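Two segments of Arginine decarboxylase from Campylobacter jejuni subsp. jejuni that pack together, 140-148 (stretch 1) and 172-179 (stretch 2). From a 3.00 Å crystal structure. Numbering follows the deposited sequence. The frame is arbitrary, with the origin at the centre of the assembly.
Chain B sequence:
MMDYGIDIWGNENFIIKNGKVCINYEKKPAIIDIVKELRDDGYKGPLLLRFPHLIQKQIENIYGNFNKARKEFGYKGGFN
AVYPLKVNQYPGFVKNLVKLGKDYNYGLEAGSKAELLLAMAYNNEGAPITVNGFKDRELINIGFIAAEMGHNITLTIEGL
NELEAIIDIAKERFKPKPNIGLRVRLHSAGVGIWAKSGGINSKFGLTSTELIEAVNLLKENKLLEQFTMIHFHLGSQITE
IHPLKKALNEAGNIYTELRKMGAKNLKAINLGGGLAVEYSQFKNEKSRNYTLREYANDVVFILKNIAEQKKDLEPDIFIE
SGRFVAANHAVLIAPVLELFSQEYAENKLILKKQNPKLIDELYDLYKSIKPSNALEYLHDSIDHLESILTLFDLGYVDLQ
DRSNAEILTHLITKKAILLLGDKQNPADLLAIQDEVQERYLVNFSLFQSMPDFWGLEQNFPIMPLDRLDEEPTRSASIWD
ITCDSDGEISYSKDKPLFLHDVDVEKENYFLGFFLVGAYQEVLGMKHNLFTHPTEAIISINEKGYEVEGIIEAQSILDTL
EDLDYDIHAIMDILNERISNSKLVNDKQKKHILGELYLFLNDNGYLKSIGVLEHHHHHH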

ATOM      1  N   ILE B 140      27.237   9.964  -0.880  1.00 31.98           N
ATOM      2  CA  ILE B 140      28.494   9.755  -0.178  1.00 31.39           C
ATOM      3  C   ILE B 140      29.057  11.096   0.278  1.00 34.47           C
ATOM      4  O   ILE B 140      29.482  11.253   1.426  1.00 35.16           O
ATOM      5  CB  ILE B 140      29.513   9.044  -1.084  1.00 33.12           C
ATOM      6  CG1 ILE B 140      28.922   7.706  -1.536  1.00 36.10           C
ATOM      7  CG2 ILE B 140      30.820   8.814  -0.350  1.00 28.67           C
ATOM      8  CD1 ILE B 140      29.828   6.902  -2.431  1.00 32.72           C
ATOM      9  N   ASN B 141      29.036  12.073  -0.621  1.00 29.98           N
ATOM     10  CA  ASN B 141      29.537  13.396  -0.298  1.00 29.37           C
ATOM     11  C   ASN B 141      28.812  14.003   0.876  1.00 32.70           C
ATOM     12  O   ASN B 141      29.439  14.483   1.825  1.00 43.90           O
ATOM     13  CB  ASN B 141      29.429  14.312  -1.499  1.00 26.05           C
ATOM     14  CG  ASN B 141      30.705  14.362  -2.269  1.00 41.43           C
ATOM     15  OD1 ASN B 141      31.733  14.774  -1.739  1.00 48.69           O
ATOM     16  ND2 ASN B 141      30.665  13.926  -3.527  1.00 49.72           N
ATOM     17  N   ILE B 142      27.491  13.999   0.835  1.00 28.01           N
ATOM     18  CA  ILE B 142      26.754  14.566   1.944  1.00 34.04           C
ATOM     19  C   ILE B 142      27.058  13.797   3.230  1.00 33.44           C
ATOM     20  O   ILE B 142      27.046  14.370   4.321  1.00 31.35           O
ATOM     21  CB  ILE B 142      25.241  14.570   1.655  1.00 36.24           C
ATOM     22  CG1 ILE B 142      24.466  14.832   2.943  1.00 48.00           C
ATOM     23  CG2 ILE B 142      24.826  13.267   1.050  1.00 50.58           C
ATOM     24  CD1 ILE B 142      22.978  14.834   2.737  1.00 63.75           C
ATOM     25  N   GLY B 143      27.355  12.503   3.104  1.00 31.15           N
ATOM     26  CA  GLY B 143      27.681  11.711   4.285  1.00 29.45           C
ATOM     27  C   GLY B 143      28.953  12.271   4.891  1.00 30.93           C
ATOM     28  O   GLY B 143      29.095  12.398   6.112  1.00 18.09           O
ATOM     29  N   PHE B 144      29.879  12.603   3.994  1.00 34.12           N
ATOM     30  CA  PHE B 144      31.163  13.193   4.344  1.00 36.82           C
ATOM     31  C   PHE B 144      30.945  14.534   5.015  1.00 37.61           C
ATOM     32  O   PHE B 144      31.541  14.813   6.060  1.00 42.86           O
ATOM     33  CB  PHE B 144      32.005  13.411   3.087  1.00 37.56           C
ATOM     34  CG  PHE B 144      33.067  12.379   2.874  1.00 42.30           C
ATOM     35  CD1 PHE B 144      34.370  12.604   3.306  1.00 46.29           C
ATOM     36  CD2 PHE B 144      32.766  11.176   2.250  1.00 41.00           C
ATOM     37  CE1 PHE B 144      35.361  11.637   3.121  1.00 48.11           C
ATOM     38  CE2 PHE B 144      33.746  10.207   2.061  1.00 42.88           C
ATOM     39  CZ  PHE B 144      35.045  10.439   2.498  1.00 45.28           C
ATOM     40  N   ILE B 145      30.098  15.379   4.438  1.00 36.48           N
ATOM     41  CA  ILE B 145      29.921  16.670   5.087  1.00 42.73           C
ATOM     42  C   ILE B 145      29.304  16.482   6.461  1.00 34.40           C
ATOM     43  O   ILE B 145      29.516  17.304   7.347  1.00 34.83           O
ATOM     44  CB  ILE B 145      29.050  17.713   4.271  1.00 36.78           C
ATOM     45  CG1 ILE B 145      27.632  17.724   4.776  1.00 27.44           C
ATOM     46  CG2 ILE B 145      29.030  17.422   2.776  1.00 28.83           C
ATOM     47  CD1 ILE B 145      26.918  18.867   4.185  1.00 48.10           C
ATOM     48  N   ALA B 146      28.555  15.397   6.644  1.00 35.53           N
ATOM     49  CA  ALA B 146      27.940  15.109   7.946  1.00 33.82           C
ATOM     50  C   ALA B 146      29.055  14.818   8.946  1.00 32.09           C
ATOM     51  O   ALA B 146      28.920  15.076  10.136  1.00 19.79           O
ATOM     52  CB  ALA B 146      27.004  13.915   7.828  1.00 21.13           C
ATOM     53  N   ALA B 147      30.153  14.267   8.441  1.00 34.52           N
ATOM     54  CA  ALA B 147      31.304  13.948   9.271  1.00 31.44           C
ATOM     55  C   ALA B 147      32.013  15.240   9.656  1.00 36.56           C
ATOM     56  O   ALA B 147      32.352  15.455  10.825  1.00 36.71           O
ATOM     57  CB  ALA B 147      32.253  13.050   8.507  1.00 25.68           C
ATOM     58  N   GLU B 148      32.220  16.095   8.653  1.00 37.73           N
ATOM     59  CA  GLU B 148      32.902  17.384   8.813  1.00 34.42           C
ATOM     60  C   GLU B 148      32.097  18.276   9.735  1.00 27.63           C
ATOM     61  O   GLU B 148      32.630  19.135  10.425  1.00 32.03           O
ATOM     62  CB  GLU B 148      33.069  18.032   7.436  1.00 27.07           C
ATOM     63  CG  GLU B 148      33.833  17.132   6.473  1.00 34.55           C
ATOM     64  CD  GLU B 148      33.588  17.446   5.009  1.00 43.70           C
ATOM     65  OE1 GLU B 148      32.677  18.252   4.713  1.00 39.11           O
ATOM     66  OE2 GLU B 148      34.310  16.865   4.150  1.00 46.86           O
ATOM     67  N   GLU B 172      39.431  13.586  -1.869  1.00 63.65           N
ATOM     68  CA  GLU B 172      38.953  14.776  -2.551  1.00 63.00           C
ATOM     69  C   GLU B 172      38.383  15.753  -1.536  1.00 61.13           C
ATOM     70  O   GLU B 172      38.454  16.962  -1.729  1.00 58.22           O
ATOM     71  CB  GLU B 172      37.867  14.419  -3.564  1.00 71.80           C
ATOM     72  CG  GLU B 172      38.293  14.515  -5.013  1.00 88.15           C
ATOM     73  CD  GLU B 172      37.099  14.515  -5.955  1.00 97.76           C
ATOM     74  OE1 GLU B 172      37.303  14.713  -7.172  1.00108.02           O
ATOM     75  OE2 GLU B 172      35.960  14.321  -5.475  1.00 85.68           O
ATOM     76  N   ARG B 173      37.813  15.225  -0.455  1.00 57.26           N
ATOM     77  CA  ARG B 173      37.230  16.072   0.584  1.00 54.26           C
ATOM     78  C   ARG B 173      38.298  16.582   1.542  1.00 56.31           C
ATOM     79  O   ARG B 173      39.418  16.877   1.142  1.00 60.19           O
ATOM     80  CB  ARG B 173      36.170  15.305   1.368  1.00 54.73           C
ATOM     81  CG  ARG B 173      35.035  14.766   0.529  1.00 52.68           C
ATOM     82  CD  ARG B 173      34.138  15.875   0.065  1.00 44.70           C
ATOM     83  NE  ARG B 173      33.590  16.612   1.193  1.00 48.35           N
ATOM     84  CZ  ARG B 173      32.628  17.520   1.086  1.00 47.79           C
ATOM     85  NH1 ARG B 173      32.115  17.796  -0.106  1.00 33.53           N
ATOM     86  NH2 ARG B 173      32.176  18.146   2.166  1.00 36.03           N
ATOM     87  N   PHE B 174      37.953  16.680   2.815  1.00 59.08           N
ATOM     88  CA  PHE B 174      38.898  17.173   3.798  1.00 55.78           C
ATOM     89  C   PHE B 174      39.341  16.101   4.775  1.00 62.53           C
ATOM     90  O   PHE B 174      39.140  14.903   4.543  1.00 73.52           O
ATOM     91  CB  PHE B 174      38.277  18.332   4.553  1.00 52.86           C
ATOM     92  CG  PHE B 174      37.576  19.305   3.664  1.00 48.21           C
ATOM     93  CD1 PHE B 174      38.265  19.960   2.649  1.00 49.76           C
ATOM     94  CD2 PHE B 174      36.218  19.544   3.816  1.00 40.80           C
ATOM     95  CE1 PHE B 174      37.611  20.849   1.803  1.00 48.64           C
ATOM     96  CE2 PHE B 174      35.552  20.426   2.977  1.00 44.73           C
ATOM     97  CZ  PHE B 174      36.252  21.079   1.965  1.00 50.13           C
ATOM     98  N   LYS B 175      39.939  16.537   5.876  1.00 55.91           N
ATOM     99  CA  LYS B 175      40.436  15.618   6.889  1.00 58.36           C
ATOM    100  C   LYS B 175      39.337  14.740   7.462  1.00 57.12           C
ATOM    101  O   LYS B 175      39.438  13.511   7.436  1.00 55.72           O
ATOM    102  CB  LYS B 175      41.116  16.393   8.024  1.00 71.48           C
ATOM    103  CG  LYS B 175      41.845  15.522   9.056  1.00 85.59           C
ATOM    104  CD  LYS B 175      43.163  14.947   8.514  1.00 93.01           C
ATOM    105  CE  LYS B 175      43.895  14.118   9.576  1.00 92.97           C
ATOM    106  NZ  LYS B 175      43.117  12.917  10.002  1.00 86.89           N
ATOM    107  N   PRO B 176      38.259  15.351   7.982  1.00 55.84           N
ATOM    108  CA  PRO B 176      37.158  14.563   8.561  1.00 49.51           C
ATOM    109  C   PRO B 176      36.516  13.600   7.559  1.00 47.17           C
ATOM    110  O   PRO B 176      35.983  14.016   6.521  1.00 55.60           O
ATOM    111  CB  PRO B 176      36.175  15.635   9.047  1.00 38.87           C
ATOM    112  CG  PRO B 176      37.064  16.841   9.269  1.00 49.94           C
ATOM    113  CD  PRO B 176      37.968  16.791   8.061  1.00 50.31           C
ATOM    114  N   LYS B 177      36.592  12.310   7.858  1.00 34.47           N
ATOM    115  CA  LYS B 177      35.994  11.307   6.991  1.00 36.16           C
ATOM    116  C   LYS B 177      35.058  10.406   7.786  1.00 33.44           C
ATOM    117  O   LYS B 177      35.284  10.126   8.968  1.00 34.05           O
ATOM    118  CB  LYS B 177      37.068  10.482   6.264  1.00 38.12           C
ATOM    119  CG  LYS B 177      38.467  10.545   6.880  1.00 46.17           C
ATOM    120  CD  LYS B 177      39.516   9.803   6.041  1.00 37.81           C
ATOM    121  CE  LYS B 177      39.683  10.396   4.643  1.00 47.99           C
ATOM    122  NZ  LYS B 177      40.095  11.836   4.661  1.00 50.98           N
ATOM    123  N   PRO B 178      33.970   9.958   7.145  1.00 33.54           N
ATOM    124  CA  PRO B 178      33.010   9.091   7.827  1.00 28.48           C
ATOM    125  C   PRO B 178      33.556   7.702   8.105  1.00 32.28           C
ATOM    126  O   PRO B 178      34.571   7.283   7.545  1.00 28.98           O
ATOM    127  CB  PRO B 178      31.828   9.073   6.866  1.00 27.70           C
ATOM    128  CG  PRO B 178      32.483   9.222   5.526  1.00 23.04           C
ATOM    129  CD  PRO B 178      33.540  10.252   5.763  1.00 20.92           C
ATOM    130  N   ASN B 179      32.886   6.999   9.004  1.00 35.85           N
ATOM    131  CA  ASN B 179      33.275   5.647   9.339  1.00 34.16           C
ATOM    132  C   ASN B 179      32.706   4.751   8.274  1.00 36.89           C
ATOM    133  O   ASN B 179      31.612   4.989   7.769  1.00 40.34           O
ATOM    134  CB  ASN B 179      32.706   5.253  10.684  1.00 39.18           C
ATOM    135  CG  ASN B 179      33.572   5.703  11.808  1.00 46.29           C
ATOM    136  OD1 ASN B 179      33.141   5.726  12.970  1.00 46.41           O
ATOM    137  ND2 ASN B 179      34.820   6.058  11.482  1.00 40.57           N
TER

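A buried carboxylate seldom goes unpaired, and the packing of an irregular segment against a helix in arginine decarboxylase illustrates how one ion pair can be built into a contact whose remainder is largely apolar packing. Glu148, on the helix, forms a salt bridge with Arg173. Arg173 NH2 donates to Glu148 OE1 at 2.6 Å, although the position of that oxygen is less certain because it lies too close to an atom elsewhere in the model. Arg173 NE donates to Glu148 OE2 at 3.1 Å, and a weak bond from Arg173 NH2 to Glu148 OE2, at 3.2 Å, completes the set. Because OE1 lies at the edge of the guanidinium, near its plane, the N-H groups can point at the carboxylate, and the two stronger bonds have angles of 150° and 154°.

Helix residues also pack around the arginine, whose NH1 and NH2 are hydrogen-bonded elsewhere in the structure as well. Asn141 O lies over one face of the guanidinium, Ile145 CG2 approaches Arg173 NH2 to 3.3 Å, and the aliphatic portion packs on the aromatic ring of Phe144, with Arg173 CG 3.6 Å from Phe144 CD1. An arginine thus serves two chemistries at once, charge at its tip and hydrocarbon along its shaft.

Beyond the ion pair, prolines supply much of the packing. Pro178 CD sits 3.3 Å from the centroid of the Phe144 ring, only 6° off its normal, a CH-pi contact in which a ring methylene polarised by the adjacent nitrogen meets the aromatic face. The small side chain of Ala147 lets the segment come close: Ala147 CB is 3.8 Å from Pro178 N, and the two CA atoms of Ala147 and Pro178 are 5.3 Å apart. Pro176 extends the apolar surface to Glu148, its CB lying 3.8 Å from Glu148 CG, so the glutamate too combines hydrocarbon packing with charge.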